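PDB 3WKY: prophenoloxidase b from Marsupenaeus japonicus, which is the hemolymph precursor of a crustacean phenoloxidase, a type 3 copper enzyme that probably hydroxylates monophenols and oxidises o-diphenols. Local coordinates for residues V428-E433 and N444-F449; H482-Y487 and W574-Q579. All blocks are in the same frame, centred on the assembly; numbering follows the deposited sequence. Where two conformers were deposited one is given.

Both contacts lie in the hemocyanin-type Ig-like domain, their centres about 10 Å apart. Contact 1 is partly buried and joins strand 424-432 of a three-stranded sheet to strand 445-456 of a larger mixed sheet. Contact 2 is buried and ties the turn leading into strand 485-493 to a loop before strand 588-598. Strands 424-432 and 485-493 are neighbours in one sheet, and Pro483 packs on Glu432. The chemistry differs with place. Contact 1 relies on backbone amides, a histidine-carboxylate bond and a small apolar pair. Contact 2 relies on one arginine that stacks, forms salt bridges and lies beside the glycan on Asn550.

Contact 1: V428-E433 and N444-F449; sequences VTVQEE and NLLHTF
Glu432 holds His447 through both carboxylate oxygens. OE1 accepts the ring N-H, with His447 ND1 2.8 Å from Glu432 OE1. The bond is nearly straight (168°), uses the syn lone pair and lies in the ring plane. OE2 accepts the backbone amide, His447 N to Glu432 OE2 being 2.8 Å. Glu432 CG stands anti to the backbone N (chi1 -170°), and the chain runs on extended to the carboxylate.

At the other end Asn444 pairs with Val430. Val430 N donates to Asn444 OD1 at 2.9 Å, and Asn444 N donates to Val430 O at 2.7 Å. Between the two sites Val430 CG1 meets Leu446 CD2 at 3.9 Å. Beyond the Asn444 pair, a water bridges Glu432 N and Leu445 O.

The second shell fixes the carboxylate. Ser441 OG and Trp435 NE1 also bond to Glu432 OE1, and Pro483 packs on the side chain. Val430 is packed further by Tyr487 and Phe592. The two strands belong to different sheets of the Ig-like domain, and the short segments run at 38° to each other. Three of the four direct hydrogen bonds use a side chain, and water adds a bridge.

An alanine in place of Glu432 would probably leave the ring and backbone N-H groups of His447, and also Ser441 and Trp435, without their carboxylate partner, and the imidazole freer to turn.

Three bonds on OE1 and one on OE2 would be expected to stabilise the carboxylate as an anion. That charge in turn is likely to favour a proton on ND1 of His447.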
loop_
_atom_site.group_PDB
_atom_site.type_symbol
_atom_site.label_atom_id
_atom_site.label_comp_id
_atom_site.label_asym_id
_atom_site.label_seq_id
_atom_site.Cartn_x
_atom_site.Cartn_y
_atom_site.Cartn_z
ATOM N N VAL A 428 -56.229 5.143 12.572
ATOM C CA VAL A 428 -55.153 5.353 13.523
ATOM C C VAL A 428 -54.991 6.852 13.660
ATOM O O VAL A 428 -54.992 7.569 12.656
ATOM C CB VAL A 428 -53.803 4.782 13.015
ATOM C CG1 VAL A 428 -52.730 4.980 14.065
ATOM C CG2 VAL A 428 -53.910 3.305 12.651
ATOM N N THR A 429 -54.898 7.344 14.890
ATOM C CA THR A 429 -54.602 8.751 15.124
ATOM C C THR A 429 -53.655 8.884 16.309
ATOM O O THR A 429 -53.746 8.120 17.268
ATOM C CB THR A 429 -55.879 9.586 15.377
ATOM O OG1 THR A 429 -55.519 10.955 15.597
ATOM C CG2 THR A 429 -56.622 9.074 16.590
ATOM N N VAL A 430 -52.752 9.854 16.230
ATOM C CA VAL A 430 -51.779 10.089 17.277
ATOM C C VAL A 430 -51.939 11.531 17.741
ATOM O O VAL A 430 -52.087 12.441 16.915
ATOM C CB VAL A 430 -50.345 9.832 16.746
ATOM C CG1 VAL A 430 -49.301 10.283 17.750
ATOM C CG2 VAL A 430 -50.168 8.355 16.420
ATOM N N GLN A 431 -51.919 11.746 19.053
ATOM C CA GLN A 431 -52.121 13.092 19.582
ATOM C C GLN A 431 -51.220 13.406 20.765
ATOM O O GLN A 431 -51.281 12.757 21.820
ATOM C CB GLN A 431 -53.594 13.325 19.962
ATOM C CG GLN A 431 -53.854 14.698 20.596
ATOM C CD GLN A 431 -53.607 15.848 19.637
ATOM O OE1 GLN A 431 -54.133 15.867 18.522
ATOM N NE2 GLN A 431 -52.794 16.814 20.063
ATOM N N GLU A 432 -50.393 14.422 20.586
ATOM C CA GLU A 432 -49.516 14.878 21.641
ATOM C C GLU A 432 -50.361 15.510 22.734
ATOM O O GLU A 432 -51.310 16.243 22.453
ATOM C CB GLU A 432 -48.533 15.901 21.088
ATOM C CG GLU A 432 -47.427 16.270 22.047
ATOM C CD GLU A 432 -46.302 17.011 21.361
ATOM O OE1 GLU A 432 -46.517 18.171 20.941
ATOM O OE2 GLU A 432 -45.200 16.422 21.255
ATOM N N GLU A 433 -50.015 15.209 23.978
ATOM C CA GLU A 433 -50.732 15.746 25.128
ATOM C C GLU A 433 -50.340 17.203 25.373
ATOM O O GLU A 433 -49.349 17.691 24.825
ATOM C CB GLU A 433 -50.437 14.908 26.376
ATOM C CG GLU A 433 -51.679 14.405 27.120
ATOM C CD GLU A 433 -52.505 13.415 26.311
ATOM O OE1 GLU A 433 -52.399 12.193 26.559
ATOM O OE2 GLU A 433 -53.272 13.853 25.431
ATOM N N ASN A 444 -51.132 13.954 14.914
ATOM C CA ASN A 444 -50.053 13.200 14.271
ATOM C C ASN A 444 -48.708 13.919 14.217
ATOM O O ASN A 444 -47.866 13.612 13.363
ATOM C CB ASN A 444 -50.484 12.733 12.882
ATOM C CG ASN A 444 -51.758 11.937 12.928
ATOM O OD1 ASN A 444 -51.898 11.027 13.749
ATOM N ND2 ASN A 444 -52.714 12.283 12.061
ATOM N N LEU A 445 -48.523 14.863 15.134
ATOM C CA LEU A 445 -47.270 15.597 15.271
ATOM C C LEU A 445 -46.691 15.388 16.661
ATOM O O LEU A 445 -47.379 15.586 17.672
ATOM C CB LEU A 445 -47.484 17.093 15.011
ATOM C CG LEU A 445 -46.287 18.030 15.221
ATOM C CD1 LEU A 445 -45.160 17.734 14.232
ATOM C CD2 LEU A 445 -46.704 19.496 15.125
ATOM N N LEU A 446 -45.427 14.968 16.718
ATOM C CA LEU A 446 -44.738 14.777 17.993
ATOM C C LEU A 446 -43.551 15.724 18.068
ATOM O O LEU A 446 -42.971 16.085 17.035
ATOM C CB LEU A 446 -44.256 13.330 18.139
ATOM C CG LEU A 446 -45.332 12.240 18.092
ATOM C CD1 LEU A 446 -44.707 10.865 18.302
ATOM C CD2 LEU A 446 -46.403 12.501 19.142
ATOM N N HIS A 447 -43.187 16.141 19.278
ATOM C CA HIS A 447 -42.051 17.041 19.428
ATOM C C HIS A 447 -40.966 16.462 20.319
ATOM O O HIS A 447 -41.208 15.569 21.125
ATOM C CB HIS A 447 -42.475 18.399 20.002
ATOM C CG HIS A 447 -43.288 19.230 19.063
ATOM N ND1 HIS A 447 -44.664 19.277 19.118
ATOM C CD2 HIS A 447 -42.921 20.046 18.044
ATOM C CE1 HIS A 447 -45.110 20.090 18.173
ATOM N NE2 HIS A 447 -44.075 20.569 17.511
ATOM N N THR A 448 -39.758 16.977 20.144
ATOM C CA THR A 448 -38.668 16.664 21.063
ATOM C C THR A 448 -37.933 17.948 21.360
ATOM O O THR A 448 -38.022 18.923 20.607
ATOM C CB THR A 448 -37.647 15.619 20.532
ATOM O OG1 THR A 448 -36.899 16.177 19.446
ATOM C CG2 THR A 448 -38.337 14.333 20.094
ATOM N N PHE A 449 -37.253 17.984 22.503
ATOM C CA PHE A 449 -36.464 19.159 22.890
ATOM C C PHE A 449 -35.502 18.801 24.017
ATOM O O PHE A 449 -35.595 17.713 24.588
ATOM C CB PHE A 449 -37.370 20.332 23.306
ATOM C CG PHE A 449 -38.585 19.914 24.087
ATOM C CD1 PHE A 449 -38.461 19.340 25.345
ATOM C CD2 PHE A 449 -39.851 20.103 23.562
ATOM C CE1 PHE A 449 -39.579 18.951 26.063
ATOM C CE2 PHE A 449 -40.977 19.720 24.275
ATOM C CZ PHE A 449 -40.839 19.145 25.526
HETATM O O HOH W 1 -55.276 10.820 11.840
HETATM O O HOH W 2 -49.993 15.444 18.049
#

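Contact 2: H482-Y487 and W574-Q579; sequences HPDFSY and WPRNLQ. Unlike the reference sequence in segment 574-579: Arg576 (reference Gln). With NAG (2-acetamido-2-deoxy-beta-D-glucopyranose), chain F.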
loop_
_atom_site.group_PDB
_atom_site.type_symbol
_atom_site.label_atom_id
_atom_site.label_comp_id
_atom_site.label_asym_id
_atom_site.label_seq_id
_atom_site.Cartn_x
_atom_site.Cartn_y
_atom_site.Cartn_z
ATOM N N HIS A 482 -39.298 14.560 25.484
ATOM C CA HIS A 482 -40.459 14.714 24.616
ATOM C C HIS A 482 -41.699 14.830 25.497
ATOM O O HIS A 482 -41.713 14.299 26.602
ATOM C CB HIS A 482 -40.603 13.478 23.722
ATOM C CG HIS A 482 -40.984 12.240 24.472
ATOM N ND1 HIS A 482 -42.298 11.867 24.680
ATOM C CD2 HIS A 482 -40.229 11.299 25.091
ATOM C CE1 HIS A 482 -42.333 10.747 25.375
ATOM N NE2 HIS A 482 -41.088 10.381 25.641
ATOM N N PRO A 483 -42.741 15.528 25.014
ATOM C CA PRO A 483 -44.044 15.550 25.705
ATOM C C PRO A 483 -44.720 14.185 25.663
ATOM O O PRO A 483 -44.483 13.435 24.707
ATOM C CB PRO A 483 -44.873 16.534 24.864
ATOM C CG PRO A 483 -43.876 17.374 24.143
ATOM C CD PRO A 483 -42.689 16.470 23.881
ATOM N N ASP A 484 -45.553 13.861 26.654
ATOM C CA ASP A 484 -46.397 12.668 26.557
ATOM C C ASP A 484 -47.251 12.728 25.295
ATOM O O ASP A 484 -47.594 13.811 24.815
ATOM C CB ASP A 484 -47.344 12.539 27.760
ATOM C CG ASP A 484 -46.623 12.249 29.065
ATOM O OD1 ASP A 484 -45.466 11.778 29.035
ATOM O OD2 ASP A 484 -47.237 12.482 30.131
ATOM N N PHE A 485 -47.595 11.563 24.757
ATOM C CA PHE A 485 -48.558 11.491 23.674
ATOM C C PHE A 485 -49.428 10.259 23.839
ATOM O O PHE A 485 -49.089 9.338 24.587
ATOM C CB PHE A 485 -47.876 11.483 22.293
ATOM C CG PHE A 485 -46.974 10.300 22.055
ATOM C CD1 PHE A 485 -45.647 10.332 22.464
ATOM C CD2 PHE A 485 -47.438 9.173 21.383
ATOM C CE1 PHE A 485 -44.808 9.248 22.243
ATOM C CE2 PHE A 485 -46.606 8.086 21.155
ATOM C CZ PHE A 485 -45.283 8.126 21.586
ATOM N N SER A 486 -50.572 10.253 23.161
ATOM C CA SER A 486 -51.388 9.053 23.109
ATOM C C SER A 486 -51.729 8.735 21.661
ATOM O O SER A 486 -51.508 9.551 20.764
ATOM C CB SER A 486 -52.675 9.235 23.907
ATOM O OG SER A 486 -53.578 10.048 23.187
ATOM N N TYR A 487 -52.235 7.532 21.430
ATOM C CA TYR A 487 -52.711 7.165 20.102
ATOM C C TYR A 487 -54.003 6.369 20.246
ATOM O O TYR A 487 -54.226 5.724 21.272
ATOM C CB TYR A 487 -51.659 6.381 19.296
ATOM C CG TYR A 487 -51.298 5.028 19.862
ATOM C CD1 TYR A 487 -52.116 3.925 19.658
ATOM C CD2 TYR A 487 -50.115 4.841 20.572
ATOM C CE1 TYR A 487 -51.794 2.693 20.176
ATOM C CE2 TYR A 487 -49.778 3.602 21.082
ATOM C CZ TYR A 487 -50.612 2.537 20.882
ATOM O OH TYR A 487 -50.286 1.302 21.394
ATOM N N TRP A 574 -36.326 0.878 28.380
ATOM C CA TRP A 574 -35.877 1.844 27.377
ATOM C C TRP A 574 -36.079 3.218 28.014
ATOM O O TRP A 574 -37.078 3.422 28.688
ATOM C CB TRP A 574 -36.678 1.739 26.077
ATOM C CG TRP A 574 -36.127 2.674 25.042
ATOM C CD1 TRP A 574 -36.615 3.901 24.692
ATOM C CD2 TRP A 574 -34.930 2.484 24.271
ATOM N NE1 TRP A 574 -35.812 4.474 23.731
ATOM C CE2 TRP A 574 -34.770 3.628 23.458
ATOM C CE3 TRP A 574 -33.996 1.452 24.176
ATOM C CZ2 TRP A 574 -33.701 3.770 22.561
ATOM C CZ3 TRP A 574 -32.930 1.594 23.287
ATOM C CH2 TRP A 574 -32.796 2.740 22.494
ATOM N N PRO A 575 -35.127 4.154 27.845
ATOM C CA PRO A 575 -35.314 5.451 28.515
ATOM C C PRO A 575 -36.543 6.205 28.010
ATOM O O PRO A 575 -36.671 6.429 26.802
ATOM C CB PRO A 575 -34.048 6.228 28.139
ATOM C CG PRO A 575 -33.031 5.170 27.877
ATOM C CD PRO A 575 -33.795 4.045 27.218
ATOM N N ARG A 576 -37.435 6.599 28.920
ATOM C CA ARG A 576 -38.638 7.309 28.496
ATOM C C ARG A 576 -38.265 8.572 27.731
ATOM O O ARG A 576 -38.931 8.929 26.753
ATOM C CB ARG A 576 -39.561 7.651 29.685
ATOM C CG ARG A 576 -40.877 8.309 29.232
ATOM C CD ARG A 576 -41.453 9.303 30.261
ATOM N NE ARG A 576 -42.364 10.264 29.631
ATOM C CZ ARG A 576 -41.973 11.401 29.049
ATOM N NH1 ARG A 576 -40.683 11.731 29.019
ATOM N NH2 ARG A 576 -42.867 12.216 28.494
ATOM N N ASN A 577 -37.185 9.229 28.151
ATOM C CA ASN A 577 -36.788 10.480 27.510
ATOM C C ASN A 577 -36.279 10.295 26.076
ATOM O O ASN A 577 -36.238 11.261 25.297
ATOM C CB ASN A 577 -35.776 11.254 28.362
ATOM C CG ASN A 577 -34.397 10.605 28.377
ATOM O OD1 ASN A 577 -34.205 9.560 28.988
ATOM N ND2 ASN A 577 -33.432 11.233 27.706
ATOM N N LEU A 578 -35.917 9.059 25.726
ATOM C CA LEU A 578 -35.494 8.744 24.347
ATOM C C LEU A 578 -36.535 7.917 23.609
ATOM O O LEU A 578 -36.237 7.254 22.615
ATOM C CB LEU A 578 -34.132 8.020 24.328
ATOM C CG LEU A 578 -32.972 8.739 25.016
ATOM C CD1 LEU A 578 -31.683 7.898 24.892
ATOM C CD2 LEU A 578 -32.744 10.148 24.446
ATOM N N GLN A 579 -37.775 7.960 24.086
ATOM C CA GLN A 579 -38.832 7.169 23.480
ATOM C C GLN A 579 -39.185 7.645 22.068
ATOM O O GLN A 579 -39.646 6.861 21.237
ATOM C CB GLN A 579 -40.068 7.230 24.377
ATOM C CG GLN A 579 -41.254 6.446 23.905
ATOM C CD GLN A 579 -42.323 6.439 24.979
ATOM O OE1 GLN A 579 -42.310 7.301 25.868
ATOM N NE2 GLN A 579 -43.231 5.461 24.929
HETATM C C1 NAG F . -45.285 10.066 32.096
HETATM C C2 NAG F . -46.250 10.836 33.002
HETATM C C3 NAG F . -45.687 12.223 33.284
HETATM C C4 NAG F . -44.311 12.091 33.920
HETATM C C5 NAG F . -43.406 11.159 33.117
HETATM C C6 NAG F . -42.157 10.827 33.923
HETATM C C7 NAG F . -48.642 10.416 33.108
HETATM C C8 NAG F . -49.988 10.987 32.768
HETATM N N2 NAG F . -47.594 10.910 32.445
HETATM O O3 NAG F . -46.535 12.931 34.156
HETATM O O4 NAG F . -43.705 13.362 34.014
HETATM O O5 NAG F . -44.054 9.942 32.790
HETATM O O6 NAG F . -42.480 9.819 34.855
HETATM O O7 NAG F . -48.539 9.534 33.962
#
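His482 and Arg576 are brought together by their torsions. His482 has CG between its backbone N and carbonyl carbon (chi1 68°). The Arg576 chain leaves anti to its backbone N and bends at chi2 (-149°). The guanidinium lies flat on one face of the imidazole, with planes 6° apart and centres 4.0 Å apart.

NH2 makes two of the polar bonds. Arg576 NH2 donates to His482 O at 3.0 Å. It also forms a salt bridge with Asp484, NH2 to OD1 being 2.7 Å, on the anti side of that oxygen.

His482 ND1 donates to Pro483 O at 2.7 Å, from above the carbonyl plane. His482 NE2 makes a weak bond to Arg576 O at 2.8 Å. If both bonds hold, the ring would probably be an imidazolium stacked on the guanidinium.

Glu481 forms a second salt bridge, to Arg576 NH1, while NE bonds to Asn550 OD1. Asn550 carries the N-linked sugar, whose N2 donates to Asp484 OD2 at 2.8 Å. The reference sequence has glutamine at Arg576. In the Ig-like domain this joins the entry to strand 485-493 with the loop between strands 541-548 and 588-598.

The guanidinium is thus fixed by a stack, two carboxylates, Asn550 OD1 and a backbone carbonyl. Asp484 and Glu481 would probably offset its charge and, if the ring is protonated, the imidazolium as well, and the network extends to the first sugar.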